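Local atomic coordinates of ochratoxinase (Aspergillus niger, PDB entry 4C65), a protein that hydrolyses the amide bond of ochratoxin A to release L-phenylalanine, acting as a zinc-dependent carboxypeptidase of the amidohydrolase superfamily with a preference for C-terminal aromatic residues. Residues A254-G259 with K278-L283; N25-I30 with A42-K47; E360-A365 with E400-F405; R193-I196 with V202-V205; K319-A324 with G354-L359. All coordinates share one frame; numbering follows the deposited sequence.

Interaction 1 of 5, residues A254-G259 with K278-L283; sequences AAIKAG and KEKGIL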
# COMPACT_ATOMS: atom_id res chain seq x y z
N ALA A 254 24.49 27.37 -11.45
CA ALA A 254 24.13 26.60 -10.28
C ALA A 254 24.88 25.26 -10.26
O ALA A 254 25.31 24.80 -9.20
CB ALA A 254 22.63 26.38 -10.22
N ALA A 255 25.06 24.65 -11.43
CA ALA A 255 25.76 23.37 -11.52
C ALA A 255 27.22 23.56 -11.16
O ALA A 255 27.80 22.74 -10.47
CB ALA A 255 25.62 22.78 -12.90
N ILE A 256 27.81 24.66 -11.60
CA ILE A 256 29.22 24.94 -11.32
C ILE A 256 29.46 25.21 -9.83
O ILE A 256 30.32 24.59 -9.21
CB ILE A 256 29.71 26.14 -12.16
CG1 ILE A 256 29.80 25.71 -13.64
CG2 ILE A 256 31.05 26.67 -11.64
CD1 ILE A 256 30.15 26.83 -14.59
N LYS A 257 28.66 26.09 -9.27
CA LYS A 257 28.66 26.37 -7.84
C LYS A 257 28.53 25.12 -6.97
O LYS A 257 29.23 24.99 -6.00
CB LYS A 257 27.52 27.31 -7.54
CG LYS A 257 27.56 28.08 -6.27
CD LYS A 257 26.27 28.89 -6.10
CE LYS A 257 25.94 29.37 -4.68
NZ LYS A 257 27.12 29.45 -3.77
N ALA A 258 27.65 24.20 -7.36
CA ALA A 258 27.41 22.96 -6.60
C ALA A 258 28.59 21.99 -6.62
O ALA A 258 28.74 21.20 -5.69
CB ALA A 258 26.18 22.26 -7.12
N GLY A 259 29.42 22.06 -7.66
CA GLY A 259 30.61 21.24 -7.76
C GLY A 259 30.59 20.22 -8.88
O GLY A 259 31.43 19.33 -8.91
N LYS A 278 37.45 26.56 -16.85
CA LYS A 278 38.90 26.40 -16.88
C LYS A 278 39.48 26.40 -15.49
O LYS A 278 40.27 25.53 -15.15
CB LYS A 278 39.54 27.53 -17.67
CG LYS A 278 39.49 27.31 -19.18
CD LYS A 278 40.47 28.20 -19.89
CE LYS A 278 39.97 29.63 -19.97
NZ LYS A 278 41.10 30.58 -20.25
N GLU A 279 39.06 27.37 -14.69
CA GLU A 279 39.50 27.57 -13.30
C GLU A 279 39.25 26.32 -12.47
O GLU A 279 40.12 25.87 -11.75
CB GLU A 279 38.72 28.74 -12.68
CG GLU A 279 39.47 30.02 -12.40
CD GLU A 279 38.47 31.15 -12.10
OE1 GLU A 279 37.63 30.88 -11.19
OE2 GLU A 279 38.48 32.24 -12.77
N LYS A 280 38.07 25.76 -12.59
CA LYS A 280 37.66 24.63 -11.76
C LYS A 280 37.83 23.26 -12.41
O LYS A 280 37.53 22.25 -11.78
CB LYS A 280 36.21 24.83 -11.35
CG LYS A 280 35.97 26.04 -10.46
CD LYS A 280 34.48 26.23 -10.24
CE LYS A 280 34.20 27.33 -9.24
NZ LYS A 280 34.67 27.03 -7.87
N GLY A 281 38.29 23.22 -13.65
CA GLY A 281 38.55 21.94 -14.32
C GLY A 281 37.26 21.21 -14.63
O GLY A 281 37.12 20.03 -14.31
N ILE A 282 36.34 21.91 -15.26
CA ILE A 282 35.05 21.36 -15.59
C ILE A 282 35.00 21.03 -17.07
O ILE A 282 35.36 21.85 -17.90
CB ILE A 282 33.93 22.34 -15.23
CG1 ILE A 282 34.05 22.75 -13.75
CG2 ILE A 282 32.56 21.71 -15.51
CD1 ILE A 282 33.07 23.82 -13.30
N LEU A 283 34.52 19.82 -17.38
CA LEU A 283 34.51 19.34 -18.74
C LEU A 283 33.31 19.89 -19.50
O LEU A 283 32.20 19.97 -18.95
CB LEU A 283 34.48 17.82 -18.76
CG LEU A 283 34.67 17.15 -20.12
CD1 LEU A 283 36.07 17.42 -20.66
CD2 LEU A 283 34.46 15.67 -19.97
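I256, on the last turns of helix 249-258, meets K280 and I282 at the end of helix 271-280. Followed outward from CB, its side chain splits into two branches with different tasks. CG2, set anti to the backbone N, reaches the aliphatic shaft of K280 at CD, 3.7 Å away, and also lies 3.9 Å from CD1 of I282. The other branch starts at CG1, which is anti to the carbonyl carbon (chi1 -71°) and rests 3.8 Å from the same I282 CD1; its tip, I256 CD1, is the looser end, 4.4 Å from I282 CD1. That one methyl therefore sits against both branches of I256. The K280 chain, extended through CD, lays CD and CE along I256 CG2.

G281, with positive phi, is the C-prime residue of a Schellman motif that ends the helix. The reversal carries the chain toward strand 283-285, while K261 NZ binds the carbonyl oxygens of K280 and G281. L263 of strand 262-263 touches both isoleucines. No hydrogen bond crosses between 254-259 and 278-283; the contact is purely apolar, which implies cohesion by hydrophobic burial, with the lysine shaft covering its exposed margin.

Interaction 2 of 5, residues N25-I30 with A42-K47; sequences NAALVI and ADIPKK
I44 faces strand 26-31 and divides its two branches between A27 and V29, the strand residues whose CB atoms face it. The CG1 branch goes to A27: CD1 lies 3.6 Å from A27 CB, and CG1 itself is 3.7 Å from the same methyl, so the alanine rests against the last two carbons of the branch. The other branch ends at CG2, which meets CG2 of V29 at 4.1 Å, a looser methyl-to-methyl touch. The two branched side chains run at a slant to one another instead of lying alongside.

The torsions account for this division. In I44, CG1 is anti to the carbonyl carbon (chi1 -60°) and CG2 is anti to the backbone N, which spreads the branches toward two strand positions. V29 has CG1 anti to its own N (chi1 179°), leaving CG2 as the methyl that meets the isoleucine. The intervening L28 directs its CB to the other face of the strand, as expected for extended chain, and the CA atoms of A27 and I44 are 7.1 Å apart.

I44 also touches Y11 of strand 7-15 and L49 of helix 46-51, while V29 packs on A36, F37 and Y48. P45, at the N-cap position, leads directly into that helix. The arrangement is that of a short helix and its approach segment covering one face of an antiparallel sheet, here strand 26-31 paired with 7-15 and 34-38, consistent with the smaller beta-sandwich domain that accompanies the barrel in metal-dependent amidohydrolases.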
# COMPACT_ATOMS: atom_id res chain seq x y z
N ASN A 25 55.59 6.09 -39.21
CA ASN A 25 56.31 4.81 -39.16
C ASN A 25 56.60 4.37 -37.75
O ASN A 25 57.75 4.20 -37.34
CB ASN A 25 57.60 4.87 -39.98
CG ASN A 25 57.35 5.22 -41.42
OD1 ASN A 25 56.58 4.55 -42.10
ND2 ASN A 25 57.96 6.28 -41.88
N ALA A 26 55.52 4.19 -37.01
CA ALA A 26 55.59 3.93 -35.61
C ALA A 26 55.21 2.49 -35.34
O ALA A 26 54.86 1.74 -36.26
CB ALA A 26 54.67 4.87 -34.88
N ALA A 27 55.30 2.12 -34.06
CA ALA A 27 54.87 0.83 -33.62
C ALA A 27 54.29 0.93 -32.24
O ALA A 27 54.68 1.79 -31.44
CB ALA A 27 56.02 -0.15 -33.64
N LEU A 28 53.36 0.04 -31.96
CA LEU A 28 52.77 -0.08 -30.65
C LEU A 28 52.81 -1.53 -30.22
O LEU A 28 52.48 -2.43 -31.01
CB LEU A 28 51.33 0.42 -30.68
CG LEU A 28 50.58 0.41 -29.35
CD1 LEU A 28 49.66 1.61 -29.23
CD2 LEU A 28 49.78 -0.90 -29.18
N VAL A 29 53.19 -1.77 -28.97
CA VAL A 29 53.17 -3.12 -28.44
C VAL A 29 52.08 -3.25 -27.39
O VAL A 29 51.97 -2.42 -26.48
CB VAL A 29 54.52 -3.49 -27.82
CG1 VAL A 29 54.46 -4.89 -27.24
CG2 VAL A 29 55.63 -3.39 -28.86
N ILE A 30 51.27 -4.30 -27.51
CA ILE A 30 50.30 -4.66 -26.49
C ILE A 30 50.82 -5.86 -25.72
O ILE A 30 51.18 -6.87 -26.32
CB ILE A 30 48.93 -5.04 -27.10
CG1 ILE A 30 48.36 -3.86 -27.92
CG2 ILE A 30 47.95 -5.44 -26.00
CD1 ILE A 30 47.04 -4.16 -28.62
N ALA A 42 61.74 1.62 -35.41
CA ALA A 42 63.12 1.25 -35.15
C ALA A 42 63.42 0.98 -33.67
O ALA A 42 64.37 0.28 -33.35
CB ALA A 42 64.07 2.30 -35.70
N ASP A 43 62.60 1.51 -32.77
CA ASP A 43 62.94 1.49 -31.35
C ASP A 43 62.21 0.44 -30.54
O ASP A 43 62.27 0.47 -29.31
CB ASP A 43 62.70 2.86 -30.74
CG ASP A 43 63.66 3.93 -31.28
OD1 ASP A 43 64.75 3.61 -31.77
OD2 ASP A 43 63.28 5.11 -31.27
N ILE A 44 61.52 -0.49 -31.19
CA ILE A 44 60.80 -1.53 -30.46
C ILE A 44 61.79 -2.33 -29.61
O ILE A 44 62.70 -2.91 -30.15
CB ILE A 44 60.07 -2.50 -31.41
CG1 ILE A 44 59.05 -1.76 -32.29
CG2 ILE A 44 59.33 -3.58 -30.62
CD1 ILE A 44 58.70 -2.49 -33.56
N PRO A 45 61.60 -2.38 -28.28
CA PRO A 45 62.46 -3.21 -27.46
C PRO A 45 62.52 -4.64 -28.00
O PRO A 45 61.49 -5.21 -28.34
CB PRO A 45 61.80 -3.16 -26.08
CG PRO A 45 61.04 -1.88 -26.07
CD PRO A 45 60.56 -1.69 -27.48
N LYS A 46 63.73 -5.19 -28.08
CA LYS A 46 63.93 -6.48 -28.72
C LYS A 46 63.18 -7.62 -28.03
O LYS A 46 62.86 -8.62 -28.67
CB LYS A 46 65.43 -6.82 -28.79
CG LYS A 46 66.36 -5.94 -29.60
CD LYS A 46 65.64 -5.29 -30.74
CE LYS A 46 66.58 -4.29 -31.42
NZ LYS A 46 66.66 -4.46 -32.89
N LYS A 47 62.91 -7.48 -26.72
CA LYS A 47 62.22 -8.54 -25.99
C LYS A 47 60.83 -8.80 -26.55
O LYS A 47 60.39 -9.94 -26.59
CB LYS A 47 62.15 -8.27 -24.50
CG LYS A 47 61.45 -7.00 -24.10
CD LYS A 47 61.34 -6.90 -22.58
CE LYS A 47 60.94 -5.48 -22.16
NZ LYS A 47 60.34 -5.38 -20.82

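Interaction 3 of 5, residues E360-A365 with E400-F405; sequences EAIKAA and EDIKVF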
# COMPACT_ATOMS: atom_id res chain seq x y z
N GLU A 360 42.61 18.16 -32.80
CA GLU A 360 41.94 18.56 -31.55
C GLU A 360 40.63 17.81 -31.34
O GLU A 360 40.30 17.43 -30.22
CB GLU A 360 41.67 20.06 -31.55
CG GLU A 360 42.91 20.90 -31.30
CD GLU A 360 42.71 22.36 -31.71
OE1 GLU A 360 41.65 22.74 -32.24
OE2 GLU A 360 43.64 23.16 -31.55
N ALA A 361 39.90 17.59 -32.43
CA ALA A 361 38.66 16.83 -32.38
C ALA A 361 38.90 15.42 -31.87
O ALA A 361 38.17 14.92 -31.01
CB ALA A 361 38.00 16.79 -33.74
N ILE A 362 39.95 14.80 -32.38
CA ILE A 362 40.33 13.46 -31.95
C ILE A 362 40.73 13.44 -30.48
O ILE A 362 40.38 12.51 -29.77
CB ILE A 362 41.43 12.88 -32.85
CG1 ILE A 362 40.80 12.48 -34.20
CG2 ILE A 362 42.10 11.67 -32.20
CD1 ILE A 362 41.79 12.08 -35.27
N LYS A 363 41.43 14.48 -30.03
CA LYS A 363 41.82 14.64 -28.62
C LYS A 363 40.59 14.69 -27.72
O LYS A 363 40.53 14.06 -26.67
CB LYS A 363 42.62 15.92 -28.48
CG LYS A 363 43.13 16.18 -27.08
CD LYS A 363 43.66 17.58 -26.84
CE LYS A 363 44.21 17.62 -25.48
NZ LYS A 363 45.42 18.41 -25.21
N ALA A 364 39.59 15.44 -28.16
CA ALA A 364 38.33 15.56 -27.43
C ALA A 364 37.54 14.24 -27.39
O ALA A 364 36.73 14.04 -26.49
CB ALA A 364 37.48 16.66 -28.05
N ALA A 365 37.79 13.35 -28.34
CA ALA A 365 37.11 12.06 -28.36
C ALA A 365 37.94 10.91 -27.81
O ALA A 365 37.46 9.78 -27.71
CB ALA A 365 36.65 11.73 -29.75
N GLU A 400 43.21 14.20 -42.50
CA GLU A 400 42.95 14.75 -43.86
C GLU A 400 41.47 14.88 -44.07
O GLU A 400 41.06 15.68 -44.89
CB GLU A 400 43.36 13.80 -45.03
CG GLU A 400 44.22 14.37 -46.14
CD GLU A 400 45.63 13.96 -45.91
OE1 GLU A 400 45.88 12.74 -46.01
OE2 GLU A 400 46.47 14.82 -45.59
N ASP A 401 40.67 14.06 -43.40
CA ASP A 401 39.21 14.10 -43.53
C ASP A 401 38.56 13.47 -42.31
O ASP A 401 38.53 12.24 -42.15
CB ASP A 401 38.77 13.37 -44.81
CG ASP A 401 37.26 13.46 -45.06
OD1 ASP A 401 36.54 14.27 -44.42
OD2 ASP A 401 36.78 12.70 -45.93
N ILE A 402 37.98 14.32 -41.46
CA ILE A 402 37.36 13.86 -40.22
C ILE A 402 36.12 12.97 -40.45
O ILE A 402 35.74 12.21 -39.57
CB ILE A 402 37.03 15.05 -39.30
CG1 ILE A 402 36.92 14.60 -37.84
CG2 ILE A 402 35.78 15.79 -39.75
CD1 ILE A 402 38.27 14.37 -37.18
N LYS A 403 35.53 13.04 -41.63
CA LYS A 403 34.38 12.21 -41.98
C LYS A 403 34.73 10.74 -42.21
O LYS A 403 33.85 9.92 -42.43
CB LYS A 403 33.71 12.74 -43.25
CG LYS A 403 33.14 14.13 -43.11
CD LYS A 403 32.41 14.53 -44.38
CE LYS A 403 32.09 15.99 -44.35
NZ LYS A 403 31.59 16.44 -45.67
N VAL A 404 36.02 10.42 -42.22
CA VAL A 404 36.45 9.03 -42.42
C VAL A 404 35.80 8.10 -41.39
O VAL A 404 35.39 6.98 -41.71
CB VAL A 404 37.99 8.94 -42.39
CG1 VAL A 404 38.44 7.50 -42.22
CG2 VAL A 404 38.57 9.50 -43.69
N PHE A 405 35.66 8.60 -40.16
CA PHE A 405 35.04 7.84 -39.08
C PHE A 405 33.58 7.44 -39.35
O PHE A 405 33.05 6.55 -38.71
CB PHE A 405 35.09 8.63 -37.79
CG PHE A 405 36.46 8.86 -37.27
CD1 PHE A 405 37.20 7.82 -36.75
CD2 PHE A 405 37.01 10.13 -37.27
CE1 PHE A 405 38.47 8.03 -36.25
CE2 PHE A 405 38.29 10.35 -36.77
CZ PHE A 405 39.02 9.30 -36.27
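I362 and A361 on helix 358-365 meet two bumps from the loop 400-405, the side chains of I402 and F405. The I402 branch ending at CD1 pushes toward the low spot made by the alanine: CD1 lies 4.2 Å from A361 CB and 4.3 Å from I362 CG1, so its methyl sits where the small residue borders the larger one.

In return I362 is the bump, its CG1 and CD1 lying between CD1 of I402 and the rim of F405. Its CD1 approaches the edge of the F405 ring, near the ring plane, at 4.0 Å from CZ, and CG1 is 4.2 Å from CE2. The isoleucine chain and the phenylalanine cross at about a right angle, an aliphatic tip against a ring rim with no stacking over the face.

The loop has its own brace: D401 OD1 accepts from K403 N at 3.2 Å, meeting it from above the carboxylate plane, which makes an Asx turn. M62 of strand 60-67 and P398 touch both I362 and F405, and L394 adds to the cover of the ring. This is helix-to-loop packing next to strand 60-67, consistent with a place beside the barrel, joining helix 358-365 to the connection between strands 391-394 and 411-416 of the mixed sheet.

Interaction 4 of 5, residues R193-I196 with V202-V205; sequences RLQI and VIKV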
# COMPACT_ATOMS: atom_id res chain seq x y z
N ARG A 193 22.48 7.36 -4.22
CA ARG A 193 22.88 6.07 -3.69
C ARG A 193 22.28 4.91 -4.49
O ARG A 193 22.94 3.91 -4.73
CB ARG A 193 22.50 5.97 -2.23
CG ARG A 193 23.34 6.87 -1.35
CD ARG A 193 22.74 7.07 0.04
NE ARG A 193 23.50 8.09 0.77
CZ ARG A 193 23.33 8.40 2.05
NH1 ARG A 193 22.46 7.75 2.79
NH2 ARG A 193 24.08 9.32 2.60
N LEU A 194 21.05 5.07 -4.96
CA LEU A 194 20.43 4.02 -5.76
C LEU A 194 21.14 3.81 -7.10
O LEU A 194 21.14 2.71 -7.65
CB LEU A 194 18.97 4.33 -6.01
CG LEU A 194 17.99 4.12 -4.86
CD1 LEU A 194 16.67 4.81 -5.17
CD2 LEU A 194 17.74 2.64 -4.61
N GLN A 195 21.77 4.85 -7.65
CA GLN A 195 22.52 4.66 -8.89
C GLN A 195 23.84 3.97 -8.60
O GLN A 195 24.23 3.03 -9.30
CB GLN A 195 22.76 5.99 -9.61
CG GLN A 195 21.51 6.83 -9.81
CD GLN A 195 20.25 6.00 -10.02
OE1 GLN A 195 20.20 5.11 -10.87
NE2 GLN A 195 19.19 6.37 -9.29
N ILE A 196 24.53 4.41 -7.55
CA ILE A 196 25.78 3.74 -7.15
C ILE A 196 25.48 2.25 -6.90
O ILE A 196 26.27 1.39 -7.28
CB ILE A 196 26.37 4.32 -5.86
CG1 ILE A 196 26.72 5.81 -6.04
CG2 ILE A 196 27.58 3.54 -5.43
CD1 ILE A 196 27.87 6.06 -6.99
N VAL A 202 29.22 7.26 -12.91
CA VAL A 202 29.06 8.69 -12.94
C VAL A 202 27.68 9.01 -12.40
O VAL A 202 26.82 8.12 -12.34
CB VAL A 202 29.29 9.24 -14.36
CG1 VAL A 202 28.20 8.79 -15.33
CG2 VAL A 202 29.39 10.77 -14.34
N ILE A 203 27.45 10.26 -12.01
CA ILE A 203 26.09 10.71 -11.67
C ILE A 203 25.64 11.80 -12.62
O ILE A 203 26.39 12.73 -12.93
CB ILE A 203 25.98 11.19 -10.20
CG1 ILE A 203 26.32 10.06 -9.23
CG2 ILE A 203 24.55 11.68 -9.88
CD1 ILE A 203 25.39 8.86 -9.30
N LYS A 204 24.41 11.70 -13.09
CA LYS A 204 23.82 12.70 -14.00
C LYS A 204 22.62 13.39 -13.37
O LYS A 204 21.70 12.73 -12.91
CB LYS A 204 23.41 12.02 -15.32
CG LYS A 204 22.38 12.73 -16.17
CD LYS A 204 22.93 13.74 -17.14
CE LYS A 204 21.69 13.99 -18.05
NZ LYS A 204 21.03 12.88 -18.87
N VAL A 205 22.61 14.73 -13.42
CA VAL A 205 21.46 15.53 -12.96
C VAL A 205 20.90 16.38 -14.09
O VAL A 205 21.62 16.74 -15.03
CB VAL A 205 21.79 16.50 -11.82
CG1 VAL A 205 22.24 15.72 -10.62
CG2 VAL A 205 22.86 17.50 -12.21
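Q195 and I203 form the closer part of this contact, between helix 185-198 and the strand that follows it. I203 CD1 lies 3.9 Å from Q195 CB, so it is the base of the glutamine, and not its amide, that packs on the strand. The glutamine leaves its CB with CG anti to the carbonyl carbon and then bends at chi2 (-32°), carrying the amide away from I203. There OE1 accepts from A141 N and NE2 donates to A191 O, which satisfies the buried amide at both ends.

The second touch is looser. I196 CD1 approaches the same I203 CD1 at 4.4 Å, coming from a partly exposed residue that also rests on R240. I203 is covered further by I231 and A235 of helix 225-237 and by V242 of the next strand. On another side of the helix, R193 forms salt bridges with E234 and, across the interface, with D183 and E227 of the second subunit.

The next residue, K204, is an active-site residue and binds both zinc ions. A helix packed, here through Q195 CB and I196, on the strand that follows it is the alpha-beta step of a TIM barrel, in this case placing the metal-binding lysine on the strand 203-206.

Interaction 5 of 5, residues K319-A324 with G354-L359; sequences KAYQGA and GGMTPL
Y321 supplies the aromatic part of the contact between helix 304-327 and the segment 354-359. Its ring lies with one face on the bare CA of G354, CD2 to CA being 4.2 Å, so the flat side covers a residue that has no side chain. The ring is brought there by CG set anti to the backbone N (chi1 -165°). The side chain of Y321 is about 9 Å from that of H265, a zinc ligand, which puts the contact near the metal site without entering it.

At the outer end of the ring the touch is between a methyl and a hydroxyl. M356 CE stands 4.2 Å from Y321 OH, and the two side chains cross at about a right angle; the methionine is extended beyond CG, which lets its terminal methyl reach this far. A350 and I331 border both residues.

The third kind is aliphatic carbon against backbone carbonyl: Q322 CG lies 3.6 Å from G354 O. The amide end looks outside these segments, where NE2 donates to R353 O. G355, with positive phi of 94°, turns the chain out of helix 344-354 right after this point, and T357 caps the next helix through OG1 to E360 N.

With no hydrogen bond between 319-324 and 354-359, the chemistry implies that shape does the holding: a close backbone approach at G354, with the CA atoms of Q322 and G354 4.8 Å apart, backed by van der Waals contact with the tyrosine.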
# COMPACT_ATOMS: atom_id res chain seq x y z
N LYS A 319 27.75 29.58 -30.58
CA LYS A 319 28.68 30.59 -30.05
C LYS A 319 29.34 30.12 -28.78
O LYS A 319 30.54 30.30 -28.61
CB LYS A 319 28.00 31.91 -29.70
CG LYS A 319 27.45 32.73 -30.85
CD LYS A 319 27.00 34.13 -30.37
CE LYS A 319 26.26 34.88 -31.46
NZ LYS A 319 26.57 36.35 -31.56
N ALA A 320 28.55 29.50 -27.91
CA ALA A 320 29.06 28.98 -26.65
C ALA A 320 30.16 27.96 -26.90
O ALA A 320 31.21 27.98 -26.23
CB ALA A 320 27.93 28.38 -25.83
N TYR A 321 29.91 27.04 -27.82
CA TYR A 321 30.85 25.97 -28.17
C TYR A 321 32.13 26.55 -28.76
O TYR A 321 33.22 26.23 -28.32
CB TYR A 321 30.21 25.00 -29.17
CG TYR A 321 30.90 23.65 -29.37
CD1 TYR A 321 31.86 23.17 -28.46
CD2 TYR A 321 30.55 22.84 -30.45
CE1 TYR A 321 32.47 21.93 -28.65
CE2 TYR A 321 31.14 21.59 -30.64
CZ TYR A 321 32.08 21.14 -29.74
OH TYR A 321 32.66 19.91 -29.94
N GLN A 322 31.96 27.40 -29.77
CA GLN A 322 33.11 28.03 -30.43
C GLN A 322 33.92 28.81 -29.41
O GLN A 322 35.15 28.77 -29.43
CB GLN A 322 32.64 28.95 -31.56
CG GLN A 322 32.08 28.20 -32.76
CD GLN A 322 31.40 29.10 -33.75
OE1 GLN A 322 31.16 30.28 -33.50
NE2 GLN A 322 31.06 28.55 -34.89
N GLY A 323 33.22 29.55 -28.55
CA GLY A 323 33.88 30.38 -27.56
C GLY A 323 34.69 29.55 -26.58
O GLY A 323 35.80 29.93 -26.20
N ALA A 324 34.14 28.42 -26.18
CA ALA A 324 34.80 27.55 -25.23
C ALA A 324 36.03 26.91 -25.84
O ALA A 324 37.03 26.70 -25.16
CB ALA A 324 33.85 26.48 -24.73
N GLY A 354 32.49 23.75 -34.43
CA GLY A 354 33.26 24.23 -33.29
C GLY A 354 34.50 25.00 -33.70
O GLY A 354 34.89 25.95 -33.05
N GLY A 355 35.11 24.56 -34.79
CA GLY A 355 36.35 25.15 -35.27
C GLY A 355 37.60 24.45 -34.77
O GLY A 355 38.70 25.00 -34.84
N MET A 356 37.44 23.22 -34.25
CA MET A 356 38.60 22.40 -33.88
C MET A 356 39.37 21.95 -35.11
O MET A 356 38.81 21.84 -36.19
CB MET A 356 38.15 21.14 -33.14
CG MET A 356 37.61 21.41 -31.75
SD MET A 356 37.56 19.90 -30.79
CE MET A 356 36.73 20.45 -29.31
N THR A 357 40.67 21.72 -34.94
CA THR A 357 41.43 20.98 -35.94
C THR A 357 41.01 19.53 -35.84
O THR A 357 40.52 19.10 -34.79
CB THR A 357 42.96 21.07 -35.72
OG1 THR A 357 43.27 20.57 -34.41
CG2 THR A 357 43.46 22.51 -35.84
N PRO A 358 41.16 18.77 -36.92
CA PRO A 358 40.89 17.35 -36.79
C PRO A 358 41.65 16.71 -35.62
O PRO A 358 41.11 15.86 -34.93
CB PRO A 358 41.34 16.79 -38.14
CG PRO A 358 41.11 17.91 -39.10
CD PRO A 358 41.41 19.16 -38.32
N LEU A 359 42.90 17.13 -35.42
CA LEU A 359 43.71 16.59 -34.32
C LEU A 359 43.12 16.94 -32.94
O LEU A 359 43.12 16.10 -32.03
CB LEU A 359 45.15 17.09 -34.43
CG LEU A 359 46.19 16.40 -33.54
CD1 LEU A 359 46.31 14.93 -33.87
CD2 LEU A 359 47.52 17.10 -33.75

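In the fold
Along the chain the contacts close one after another, in the order 2, 4, 1, 5, 3. Interaction 2 stands apart, its centre about 41 Å from those of interactions 1 and 4, consistent with the smaller beta-sandwich domain; the other four belong to the amidohydrolase part of the chain. Interaction 4 packs a helix on strand 203-206, the first of a parallel sheet that runs to strand 331-332, and interaction 1, its centre about 18 Å away, joins two helices of the same parallel unit. Interactions 5 and 3 share helix 358-365 and touch directly, M356 SD lying 3.6 Å from A361 CA, so the end of one contact continues into the next. Interaction 4 alone holds a zinc ligand; the others join helices, loops and one strand.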